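Local structure of MIP07328p (Drosophila melanogaster, 6FKK) at residues 460-465 / 471-476; 18-23 / 45-50; 182-185 / 190-193; 166-169 / 173-176. The protein acts as a transmembrane axon-guidance cue of the semaphorin family, with chemorepellent activity, and probably signals by binding plexin receptors through its extracellular sema domain. All coordinates share one frame; numbering follows the deposited sequence.

Interaction 1 of 4, residues 460-465 / 471-476; sequences NSLVVV and VSVPLH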
loop_
_atom_site.group_PDB
_atom_site.type_symbol
_atom_site.label_atom_id
_atom_site.label_comp_id
_atom_site.label_asym_id
_atom_site.label_seq_id
_atom_site.Cartn_x
_atom_site.Cartn_y
_atom_site.Cartn_z
ATOM N N ASN A 460 -18.910 8.305 -5.692
ATOM C CA ASN A 460 -18.040 9.291 -6.333
ATOM C C ASN A 460 -17.275 10.100 -5.286
ATOM O O ASN A 460 -17.260 11.334 -5.301
ATOM C CB ASN A 460 -18.842 10.203 -7.264
ATOM C CG ASN A 460 -17.960 10.986 -8.218
ATOM O OD1 ASN A 460 -17.420 10.432 -9.176
ATOM N ND2 ASN A 460 -17.819 12.282 -7.966
ATOM N N SER A 461 -16.633 9.387 -4.365
ATOM C CA SER A 461 -16.016 10.002 -3.199
ATOM C C SER A 461 -14.595 9.490 -3.021
ATOM O O SER A 461 -14.365 8.277 -2.990
ATOM C CB SER A 461 -16.837 9.720 -1.935
ATOM O OG SER A 461 -16.235 10.304 -0.794
ATOM N N LEU A 462 -13.649 10.416 -2.911
ATOM C CA LEU A 462 -12.290 10.111 -2.491
ATOM C C LEU A 462 -12.130 10.597 -1.058
ATOM O O LEU A 462 -12.377 11.772 -0.768
ATOM C CB LEU A 462 -11.263 10.775 -3.408
ATOM C CG LEU A 462 -9.806 10.686 -2.950
ATOM C CD1 LEU A 462 -9.307 9.253 -3.016
ATOM C CD2 LEU A 462 -8.916 11.606 -3.769
ATOM N N VAL A 463 -11.733 9.699 -0.164
ATOM C CA VAL A 463 -11.619 10.007 1.256
ATOM C C VAL A 463 -10.141 10.133 1.591
ATOM O O VAL A 463 -9.407 9.137 1.601
ATOM C CB VAL A 463 -12.298 8.944 2.129
ATOM C CG1 VAL A 463 -12.147 9.299 3.605
ATOM C CG2 VAL A 463 -13.765 8.815 1.753
ATOM N N VAL A 464 -9.703 11.356 1.866
ATOM C CA VAL A 464 -8.335 11.600 2.307
ATOM C C VAL A 464 -8.255 11.386 3.812
ATOM O O VAL A 464 -9.134 11.823 4.566
ATOM C CB VAL A 464 -7.890 13.019 1.914
ATOM C CG1 VAL A 464 -6.465 13.279 2.376
ATOM C CG2 VAL A 464 -8.017 13.208 0.412
ATOM N N VAL A 465 -7.200 10.711 4.258
ATOM C CA VAL A 465 -7.036 10.333 5.658
ATOM C C VAL A 465 -5.741 10.940 6.180
ATOM O O VAL A 465 -4.659 10.655 5.652
ATOM C CB VAL A 465 -7.029 8.807 5.837
ATOM C CG1 VAL A 465 -6.832 8.448 7.301
ATOM C CG2 VAL A 465 -8.316 8.205 5.299
ATOM N N VAL A 471 -11.375 13.419 5.283
ATOM C CA VAL A 471 -11.928 14.468 4.435
ATOM C C VAL A 471 -12.421 13.835 3.143
ATOM O O VAL A 471 -11.698 13.055 2.513
ATOM C CB VAL A 471 -10.894 15.572 4.142
ATOM C CG1 VAL A 471 -11.438 16.549 3.112
ATOM C CG2 VAL A 471 -10.529 16.301 5.425
ATOM N N SER A 472 -13.646 14.170 2.751
ATOM C CA SER A 472 -14.266 13.633 1.548
ATOM C C SER A 472 -14.242 14.693 0.452
ATOM O O SER A 472 -14.791 15.784 0.628
ATOM C CB SER A 472 -15.699 13.189 1.834
ATOM O OG SER A 472 -16.317 12.667 0.672
ATOM N N VAL A 473 -13.605 14.373 -0.670
ATOM C CA VAL A 473 -13.595 15.246 -1.842
ATOM C C VAL A 473 -14.103 14.436 -3.030
ATOM O O VAL A 473 -14.017 13.199 -3.014
ATOM C CB VAL A 473 -12.193 15.823 -2.102
ATOM C CG1 VAL A 473 -11.721 16.626 -0.894
ATOM C CG2 VAL A 473 -11.209 14.712 -2.433
ATOM N N PRO A 474 -14.654 15.072 -4.066
ATOM C CA PRO A 474 -15.221 14.297 -5.179
ATOM C C PRO A 474 -14.164 13.468 -5.898
ATOM O O PRO A 474 -13.060 13.941 -6.183
ATOM C CB PRO A 474 -15.817 15.372 -6.094
ATOM C CG PRO A 474 -15.102 16.630 -5.742
ATOM C CD PRO A 474 -14.851 16.517 -4.263
ATOM N N LEU A 475 -14.523 12.219 -6.200
ATOM C CA LEU A 475 -13.617 11.338 -6.930
ATOM C C LEU A 475 -13.380 11.834 -8.352
ATOM O O LEU A 475 -12.285 11.655 -8.896
ATOM C CB LEU A 475 -14.175 9.914 -6.948
ATOM C CG LEU A 475 -13.286 8.811 -7.522
ATOM C CD1 LEU A 475 -12.152 8.477 -6.562
ATOM C CD2 LEU A 475 -14.110 7.575 -7.840
ATOM N N HIS A 476 -14.387 12.453 -8.963
ATOM C CA HIS A 476 -14.267 13.015 -10.300
ATOM C C HIS A 476 -15.051 14.315 -10.348
ATOM O O HIS A 476 -16.209 14.360 -9.920
ATOM C CB HIS A 476 -14.780 12.038 -11.363
ATOM C CG HIS A 476 -13.998 10.763 -11.440
ATOM N ND1 HIS A 476 -12.792 10.670 -12.101
ATOM C CD2 HIS A 476 -14.251 9.529 -10.945
ATOM C CE1 HIS A 476 -12.336 9.433 -12.009
ATOM N NE2 HIS A 476 -13.203 8.721 -11.311
#
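This antiparallel beta hairpin belongs to a blade of the sema-domain beta-propeller. Strand 461-465 runs back along 469-474, and Leu462 pairs with Val473 through two backbone hydrogen bonds, Leu462 N to Val473 O at 2.8 Å and Val473 N to Leu462 O at 2.9 Å. Val464 and Val471 form the next hydrogen-bonded pair. Leu462, Val464, Val471 and Val473 share one face of the sheet. Leu462 and Val473 lie side by side on it, with Leu462 CB 4.1 Å from Val473 CG2. Leu475 CD1 also reaches Leu462 CB. On the face of Val463 and Ser472, Ser472 OG is hydrogen-bonded to Ser461 OG at 2.8 Å.

Asn460 ties down the far end. It forms a G1 beta bulge with Ser461 against strand 452-456. Its backbone O takes the N-H of Leu475 at 3.0 Å, from above the carbonyl plane. A trans chi1 of -165° carries the amide across His476, at about a right angle to that side chain. An alanine here would remove the amide and would probably leave His476 O without this donor. The ring nitrogens of His476 bond to other residues, ND1 to Asp492 and NE2 to His392. Asn460 OD1 sits at the edge of the His476 ring, in its plane, 3.7 Å from CD2. Asn460 ND2 meets a lone pair of His476 O at 3.3 Å, in a nearly straight bond (N-H...O 172°).

Interaction 2 of 4, residues 18-23 / 45-50; sequences AHFIGN and VIYNVS. With NAG (2-acetamido-2-deoxy-beta-D-glucopyranose), chain C; NAG (2-acetamido-2-deoxy-beta-D-glucopyranose), chain D.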
loop_
_atom_site.group_PDB
_atom_site.type_symbol
_atom_site.label_atom_id
_atom_site.label_comp_id
_atom_site.label_asym_id
_atom_site.label_seq_id
_atom_site.Cartn_x
_atom_site.Cartn_y
_atom_site.Cartn_z
ATOM N N ALA A 18 -17.332 16.508 2.815
ATOM C CA ALA A 18 -17.602 16.203 4.212
ATOM C C ALA A 18 -16.281 16.039 4.948
ATOM O O ALA A 18 -15.230 15.840 4.337
ATOM C CB ALA A 18 -18.464 14.941 4.355
ATOM N N HIS A 19 -16.348 16.126 6.274
ATOM C CA HIS A 19 -15.156 16.008 7.101
ATOM C C HIS A 19 -15.513 15.321 8.411
ATOM O O HIS A 19 -16.578 15.572 8.983
ATOM C CB HIS A 19 -14.529 17.382 7.369
ATOM C CG HIS A 19 -15.446 18.340 8.063
ATOM N ND1 HIS A 19 -15.458 18.499 9.431
ATOM C CD2 HIS A 19 -16.388 19.183 7.577
ATOM C CE1 HIS A 19 -16.364 19.403 9.759
ATOM N NE2 HIS A 19 -16.943 19.833 8.653
ATOM N N PHE A 20 -14.619 14.448 8.870
ATOM C CA PHE A 20 -14.741 13.757 10.151
ATOM C C PHE A 20 -13.492 14.086 10.958
ATOM O O PHE A 20 -12.402 13.597 10.647
ATOM C CB PHE A 20 -14.893 12.248 9.946
ATOM C CG PHE A 20 -14.984 11.464 11.226
ATOM C CD1 PHE A 20 -16.209 11.251 11.835
ATOM C CD2 PHE A 20 -13.848 10.927 11.810
ATOM C CE1 PHE A 20 -16.297 10.525 13.010
ATOM C CE2 PHE A 20 -13.930 10.202 12.984
ATOM C CZ PHE A 20 -15.157 10.000 13.584
ATOM N N ILE A 21 -13.646 14.909 11.991
ATOM C CA ILE A 21 -12.521 15.539 12.674
ATOM C C ILE A 21 -12.358 14.933 14.061
ATOM O O ILE A 21 -13.327 14.827 14.821
ATOM C CB ILE A 21 -12.704 17.063 12.768
ATOM C CG1 ILE A 21 -12.959 17.660 11.385
ATOM C CG2 ILE A 21 -11.486 17.709 13.409
ATOM C CD1 ILE A 21 -11.819 17.466 10.412
ATOM N N GLY A 22 -11.125 14.541 14.384
ATOM C CA GLY A 22 -10.735 14.230 15.742
ATOM C C GLY A 22 -9.516 15.051 16.134
ATOM O O GLY A 22 -9.006 15.858 15.352
ATOM N N ASN A 23 -9.063 14.831 17.364
ATOM C CA ASN A 23 -7.860 15.505 17.829
ATOM C C ASN A 23 -6.639 15.019 17.052
ATOM O O ASN A 23 -6.623 13.923 16.485
ATOM C CB ASN A 23 -7.661 15.276 19.328
ATOM C CG ASN A 23 -8.435 16.266 20.174
ATOM O OD1 ASN A 23 -8.429 17.467 19.901
ATOM N ND2 ASN A 23 -9.107 15.770 21.207
ATOM N N VAL A 45 -10.307 4.281 20.653
ATOM C CA VAL A 45 -11.593 4.121 19.983
ATOM C C VAL A 45 -11.367 3.557 18.586
ATOM O O VAL A 45 -10.327 3.787 17.961
ATOM C CB VAL A 45 -12.374 5.460 19.898
ATOM C CG1 VAL A 45 -13.785 5.230 19.386
ATOM C CG2 VAL A 45 -12.417 6.167 21.247
ATOM N N ILE A 46 -12.350 2.797 18.105
ATOM C CA ILE A 46 -12.470 2.436 16.698
ATOM C C ILE A 46 -13.848 2.885 16.226
ATOM O O ILE A 46 -14.848 2.675 16.924
ATOM C CB ILE A 46 -12.256 0.929 16.465
ATOM C CG1 ILE A 46 -12.440 0.580 14.988
ATOM C CG2 ILE A 46 -13.188 0.105 17.336
ATOM C CD1 ILE A 46 -12.230 -0.886 14.675
ATOM N N TYR A 47 -13.897 3.521 15.057
ATOM C CA TYR A 47 -15.101 4.176 14.564
ATOM C C TYR A 47 -15.643 3.465 13.330
ATOM O O TYR A 47 -14.882 3.089 12.432
ATOM C CB TYR A 47 -14.828 5.645 14.216
ATOM C CG TYR A 47 -14.267 6.475 15.350
ATOM C CD1 TYR A 47 -12.897 6.566 15.561
ATOM C CD2 TYR A 47 -15.108 7.181 16.202
ATOM C CE1 TYR A 47 -12.380 7.328 16.592
ATOM C CE2 TYR A 47 -14.599 7.948 17.236
ATOM C CZ TYR A 47 -13.234 8.017 17.425
ATOM O OH TYR A 47 -12.721 8.775 18.452
ATOM N N ASN A 48 -16.965 3.290 13.293
ATOM C CA ASN A 48 -17.683 2.837 12.104
ATOM C C ASN A 48 -18.309 4.077 11.471
ATOM O O ASN A 48 -19.229 4.675 12.040
ATOM C CB ASN A 48 -18.737 1.787 12.465
ATOM C CG ASN A 48 -19.318 1.076 11.241
ATOM O OD1 ASN A 48 -18.925 1.351 10.109
ATOM N ND2 ASN A 48 -20.255 0.151 11.470
ATOM N N VAL A 49 -17.799 4.479 10.309
ATOM C CA VAL A 49 -18.133 5.762 9.701
ATOM C C VAL A 49 -18.777 5.519 8.344
ATOM O O VAL A 49 -18.209 4.816 7.500
ATOM C CB VAL A 49 -16.889 6.658 9.555
ATOM C CG1 VAL A 49 -17.266 7.994 8.940
ATOM C CG2 VAL A 49 -16.212 6.847 10.903
ATOM N N SER A 50 -19.952 6.106 8.136
ATOM C CA SER A 50 -20.604 6.036 6.836
ATOM C C SER A 50 -19.926 6.987 5.856
ATOM O O SER A 50 -19.475 8.071 6.233
ATOM C CB SER A 50 -22.087 6.380 6.973
ATOM O OG SER A 50 -22.711 6.445 5.703
HETATM C C1 NAG C . -20.857 -0.583 10.383
HETATM C C2 NAG C . -21.017 -2.069 10.671
HETATM C C3 NAG C . -21.614 -2.773 9.458
HETATM C C4 NAG C . -22.972 -2.158 9.138
HETATM C C5 NAG C . -22.933 -0.629 9.037
HETATM C C6 NAG C . -24.323 -0.030 9.112
HETATM C C7 NAG C . -18.700 -3.141 10.661
HETATM C C8 NAG C . -18.494 -2.773 9.216
HETATM N N2 NAG C . -19.863 -2.774 11.241
HETATM O O3 NAG C . -21.768 -4.156 9.773
HETATM O O4 NAG C . -23.443 -2.678 7.900
HETATM O O5 NAG C . -22.171 -0.009 10.097
HETATM O O6 NAG C . -25.167 -0.776 9.980
HETATM O O7 NAG C . -17.841 -3.770 11.289
HETATM C C1 NAG D . -9.876 16.625 22.077
HETATM C C2 NAG D . -10.746 15.818 23.052
HETATM C C3 NAG D . -11.512 16.755 23.986
HETATM C C4 NAG D . -10.561 17.732 24.665
HETATM C C5 NAG D . -9.735 18.468 23.616
HETATM C C6 NAG D . -8.704 19.395 24.216
HETATM C C7 NAG D . -12.295 13.912 22.886
HETATM C C8 NAG D . -13.204 13.134 21.982
HETATM N N2 NAG D . -11.665 14.953 22.327
HETATM O O3 NAG D . -12.199 15.995 24.974
HETATM O O4 NAG D . -11.295 18.675 25.438
HETATM O O5 NAG D . -9.023 17.517 22.813
HETATM O O6 NAG D . -8.885 20.732 23.769
HETATM O O7 NAG D . -12.140 13.614 24.066
#
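Phe20 and Tyr47 form a T-shaped pair between two neighbouring blades of the sema beta-propeller. Strand 18-21 is the N-terminal edge strand of the blade completed by 452-474. Strand 45-50 lies inside the next four-stranded blade. The backbones stay apart, with the nearest CA atoms, Phe20 and Val49, 8.7 Å from each other. The contact therefore rests on three side chains.

This is the packed part. The edge of Phe20 is turned toward a face of Tyr47, with the planes at 70° and the ring centroids 5.5 Å apart. Phe20 CZ comes within 3.8 Å of Tyr47 CD2, near the rim of the ring. Val45 CG1 lies over the opposite face of Tyr47. Phe20 has its CG trans to the backbone N (chi1 178°), which extends the ring toward strand 45-50. Phe28, from the intervening loop, touches both rings.

The looser side holds the solvent-exposed His19 and Ile21, and Asn23 carries an N-linked sugar just beyond strand 18-21. A second sugar leaves strand 45-50 away from Phe20, beside strand 37-41, with Asn48 ND2 bonded to its C1 at 1.4 Å. Back in the packed part, Val49 CG2 lies over one face of Phe20, offset toward the rim, 4.2 Å from CE1.

Interaction 3 of 4, residues 182-185 / 190-193; sequences LRTE and KQLN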
loop_
_atom_site.group_PDB
_atom_site.type_symbol
_atom_site.label_atom_id
_atom_site.label_comp_id
_atom_site.label_asym_id
_atom_site.label_seq_id
_atom_site.Cartn_x
_atom_site.Cartn_y
_atom_site.Cartn_z
ATOM N N LEU A 182 4.945 -19.478 13.972
ATOM C CA LEU A 182 5.973 -19.552 12.941
ATOM C C LEU A 182 6.500 -18.146 12.702
ATOM O O LEU A 182 5.736 -17.256 12.317
ATOM C CB LEU A 182 5.425 -20.148 11.640
ATOM C CG LEU A 182 5.303 -21.670 11.565
ATOM C CD1 LEU A 182 4.741 -22.095 10.217
ATOM C CD2 LEU A 182 6.652 -22.321 11.815
ATOM N N ARG A 183 7.796 -17.943 12.932
ATOM C CA ARG A 183 8.376 -16.611 12.861
ATOM C C ARG A 183 9.693 -16.648 12.102
ATOM O O ARG A 183 10.351 -17.686 11.998
ATOM C CB ARG A 183 8.608 -16.018 14.257
ATOM C CG ARG A 183 9.670 -16.744 15.067
ATOM C CD ARG A 183 10.206 -15.861 16.181
ATOM N NE ARG A 183 10.972 -14.735 15.653
ATOM C CZ ARG A 183 11.411 -13.718 16.387
ATOM N NH1 ARG A 183 11.155 -13.677 17.687
ATOM N NH2 ARG A 183 12.100 -12.737 15.818
ATOM N N THR A 184 10.070 -15.486 11.575
ATOM C CA THR A 184 11.377 -15.322 10.966
ATOM C C THR A 184 12.471 -15.404 12.028
ATOM O O THR A 184 12.231 -15.203 13.223
ATOM C CB THR A 184 11.461 -13.988 10.227
ATOM O OG1 THR A 184 11.044 -12.932 11.103
ATOM C CG2 THR A 184 10.565 -14.006 9.002
ATOM N N GLU A 185 13.687 -15.702 11.575
ATOM C CA GLU A 185 14.792 -15.952 12.492
ATOM C C GLU A 185 15.116 -14.704 13.301
ATOM O O GLU A 185 15.374 -13.634 12.739
ATOM C CB GLU A 185 16.022 -16.425 11.717
ATOM C CG GLU A 185 15.825 -17.732 10.953
ATOM C CD GLU A 185 15.598 -18.930 11.863
ATOM O OE1 GLU A 185 14.517 -19.025 12.481
ATOM O OE2 GLU A 185 16.506 -19.782 11.960
ATOM N N LYS A 190 19.904 -11.298 7.678
ATOM C CA LYS A 190 19.758 -11.747 6.297
ATOM C C LYS A 190 18.291 -11.788 5.885
ATOM O O LYS A 190 17.956 -11.493 4.731
ATOM C CB LYS A 190 20.412 -13.118 6.112
ATOM C CG LYS A 190 21.930 -13.063 5.988
ATOM C CD LYS A 190 22.525 -14.419 5.634
ATOM C CE LYS A 190 22.394 -15.402 6.784
ATOM N NZ LYS A 190 23.113 -16.674 6.501
ATOM N N GLN A 191 17.403 -12.144 6.814
ATOM C CA GLN A 191 15.975 -12.162 6.510
ATOM C C GLN A 191 15.359 -10.776 6.651
ATOM O O GLN A 191 14.622 -10.323 5.768
ATOM C CB GLN A 191 15.254 -13.163 7.416
ATOM C CG GLN A 191 15.526 -14.620 7.077
ATOM C CD GLN A 191 14.624 -15.575 7.835
ATOM O OE1 GLN A 191 14.161 -15.270 8.934
ATOM N NE2 GLN A 191 14.362 -16.735 7.245
ATOM N N LEU A 192 15.650 -10.086 7.753
ATOM C CA LEU A 192 15.096 -8.763 8.012
ATOM C C LEU A 192 16.166 -7.896 8.655
ATOM O O LEU A 192 16.827 -8.327 9.602
ATOM C CB LEU A 192 13.862 -8.849 8.918
ATOM C CG LEU A 192 12.621 -9.506 8.313
ATOM C CD1 LEU A 192 11.560 -9.734 9.376
ATOM C CD2 LEU A 192 12.078 -8.643 7.193
ATOM N N ASN A 193 16.328 -6.674 8.142
ATOM C CA ASN A 193 17.362 -5.742 8.598
ATOM C C ASN A 193 16.714 -4.377 8.825
ATOM O O ASN A 193 16.683 -3.543 7.916
ATOM C CB ASN A 193 18.501 -5.663 7.584
ATOM C CG ASN A 193 19.760 -5.049 8.162
ATOM O OD1 ASN A 193 19.715 -4.328 9.159
ATOM N ND2 ASN A 193 20.896 -5.334 7.534
#
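The amide of Gln191 and the carboxylate of Glu185 are turned 63° apart, and the two side chains pass at a slant. Glu185 CG stands above one face of the amide, displaced past its oxygen end, 3.6 Å from Gln191 OE1. Thr184 CB approaches the same oxygen at 3.3 Å, from the other side of the amide plane. Between them the backbone N of Glu185 gives its hydrogen to Gln191 OE1 at 2.7 Å. This bond is fairly straight, and the donor is tilted 21° from the carbonyl plane. Gln191 is extended beyond CG, which carries its amide across to the 182-185 backbone.

Both segments belong to the irregular loop that joins strand 175-178 to strand 196-203 in the sema beta-propeller. This single side-chain-to-backbone hydrogen bond links the two arms of the loop where they pass, with the CA atoms of Thr184 and Gln191 7.1 Å apart. Leu192 CD1 also touches Thr184 OG1 at 3.7 Å, and the two side chains cross at about a right angle. That hydroxyl has its polar partner in the backbone N of Ile177, on strand 175-178.

The first arm is also braced from within. Arg183 NE donates to Thr184 O at 2.8 Å, nearly in line with the carbonyl bond, while the acceptor lies 18° out of the guanidinium plane. The carboxylate of Glu185 leads away from Gln191, and its OE2 forms a salt bridge with Lys359. On the second arm, Lys252 NZ donates to the backbone oxygens of both Lys190 and Gln191.

Interaction 4 of 4, residues 166-169 / 173-176; sequences TVAD and GDPL. With NAG (2-acetamido-2-deoxy-beta-D-glucopyranose), chain E.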
loop_
_atom_site.group_PDB
_atom_site.type_symbol
_atom_site.label_atom_id
_atom_site.label_comp_id
_atom_site.label_asym_id
_atom_site.label_seq_id
_atom_site.Cartn_x
_atom_site.Cartn_y
_atom_site.Cartn_z
ATOM N N THR A 166 5.666 -7.072 12.391
ATOM C CA THR A 166 5.820 -5.982 13.347
ATOM C C THR A 166 7.086 -6.233 14.166
ATOM O O THR A 166 8.018 -6.888 13.689
ATOM C CB THR A 166 4.541 -5.861 14.200
ATOM O OG1 THR A 166 4.732 -4.887 15.238
ATOM C CG2 THR A 166 4.182 -7.202 14.817
ATOM N N VAL A 167 7.123 -5.692 15.380
ATOM C CA VAL A 167 8.194 -5.953 16.331
ATOM C C VAL A 167 7.633 -6.780 17.476
ATOM O O VAL A 167 6.462 -6.656 17.848
ATOM C CB VAL A 167 8.826 -4.654 16.865
ATOM C CG1 VAL A 167 9.763 -4.065 15.840
ATOM C CG2 VAL A 167 7.741 -3.662 17.229
ATOM N N ALA A 168 8.490 -7.629 18.043
ATOM C CA ALA A 168 8.109 -8.468 19.169
ATOM C C ALA A 168 8.536 -7.896 20.514
ATOM O O ALA A 168 8.051 -8.367 21.548
ATOM C CB ALA A 168 8.701 -9.875 19.009
ATOM N N ASP A 169 9.415 -6.899 20.529
ATOM C CA ASP A 169 9.957 -6.358 21.764
ATOM C C ASP A 169 9.480 -4.929 21.989
ATOM O O ASP A 169 8.996 -4.253 21.078
ATOM C CB ASP A 169 11.491 -6.402 21.760
ATOM C CG ASP A 169 12.102 -5.448 20.750
ATOM O OD1 ASP A 169 11.544 -5.320 19.640
ATOM O OD2 ASP A 169 13.137 -4.824 21.071
ATOM N N GLY A 173 13.492 -3.476 18.523
ATOM C CA GLY A 173 14.694 -3.997 17.904
ATOM C C GLY A 173 14.613 -5.461 17.529
ATOM O O GLY A 173 15.640 -6.097 17.271
ATOM N N ASP A 174 13.401 -6.016 17.495
ATOM C CA ASP A 174 13.176 -7.410 17.117
ATOM C C ASP A 174 12.055 -7.469 16.088
ATOM O O ASP A 174 10.897 -7.750 16.425
ATOM C CB ASP A 174 12.847 -8.274 18.336
ATOM C CG ASP A 174 12.767 -9.753 17.999
ATOM O OD1 ASP A 174 13.174 -10.137 16.880
ATOM O OD2 ASP A 174 12.297 -10.533 18.853
ATOM N N PRO A 175 12.365 -7.210 14.821
ATOM C CA PRO A 175 11.352 -7.334 13.772
ATOM C C PRO A 175 11.108 -8.787 13.399
ATOM O O PRO A 175 12.011 -9.626 13.432
ATOM C CB PRO A 175 11.971 -6.565 12.602
ATOM C CG PRO A 175 13.443 -6.743 12.801
ATOM C CD PRO A 175 13.662 -6.755 14.292
ATOM N N LEU A 176 9.861 -9.080 13.038
ATOM C CA LEU A 176 9.517 -10.438 12.640
ATOM C C LEU A 176 8.295 -10.425 11.737
ATOM O O LEU A 176 7.564 -9.435 11.652
ATOM C CB LEU A 176 9.267 -11.343 13.856
ATOM C CG LEU A 176 8.389 -10.924 15.046
ATOM C CD1 LEU A 176 6.955 -10.577 14.675
ATOM C CD2 LEU A 176 8.387 -12.041 16.075
HETATM C C1 NAG E . 9.058 -0.100 13.267
HETATM C C2 NAG E . 9.735 0.686 14.407
HETATM C C3 NAG E . 11.259 0.570 14.339
HETATM C C4 NAG E . 11.690 -0.885 14.227
HETATM C C5 NAG E . 10.994 -1.526 13.036
HETATM C C6 NAG E . 11.336 -2.989 12.867
HETATM C C7 NAG E . 9.620 2.951 13.424
HETATM C C8 NAG E . 9.103 4.346 13.611
HETATM N N2 NAG E . 9.324 2.083 14.402
HETATM O O3 NAG E . 11.822 1.151 15.509
HETATM O O4 NAG E . 13.100 -0.966 14.053
HETATM O O5 NAG E . 9.574 -1.444 13.223
HETATM O O6 NAG E . 12.690 -3.248 13.210
HETATM O O7 NAG E . 10.270 2.630 12.432
#
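Asp169 grips the turn at Gly173 and Asp174 with its carboxylate. Its OD2 takes the N-H of Gly173 on the syn lone pair at 2.9 Å. OD1 accepts weaker, more bent bonds from the same N-H and from Asp174 N. A chi1 of 68° holds CG between the backbone N and the carbonyl carbon, bringing both oxygens to these donors. An alanine in its place would probably leave the N-H groups of Gly173 and Asp174 without this acceptor and the turn freer to move.

Next come the backbone pairs of a beta hairpin in the sema propeller. Ala168 N donates to Asp174 O, and Leu176 N to Thr166 O at 2.9 Å. Ala168 CB packs on Leu176 CD2 at 3.7 Å. Val167 and Pro175 share the other face, where an N-linked sugar lies: Val167 CG1 is 3.5 Å from its C6, and Pro175 CB is 3.4 Å from its O6. The sugar is also hydrogen-bonded to Gly172 O.

Farther out, Asp174 is positioned by Arg183 at OD1 and Gln186 at OD2. Asp169 OD1 and Asp174 OD2 are 5.3 Å apart, near but not touching. Arg183, paired with Asp174, probably offsets part of the negative charge gathered here.

The four contacts form two touching pairs within the sema domain. Interactions 1 and 2 have centres 14 Å apart and share a sheet. Ser472 N lies 2.8 Å from Ala18 O, a probable hydrogen bond that seats the N-terminal strand beside the 460-476 hairpin, as expected for the closure of a propeller ring. Interactions 3 and 4 are closer, with centres 10 Å apart. Arg183 NH2 and Asp174 OD1 form a salt bridge at 3.0 Å, and Leu192 CD1 packs on Leu176 CA. Between the pairs, centres are about 30 to 38 Å apart without contact. The bound groups are N-linked sugars, one about 7 Å from the Leu192 side chain; these glycans mark no binding pocket.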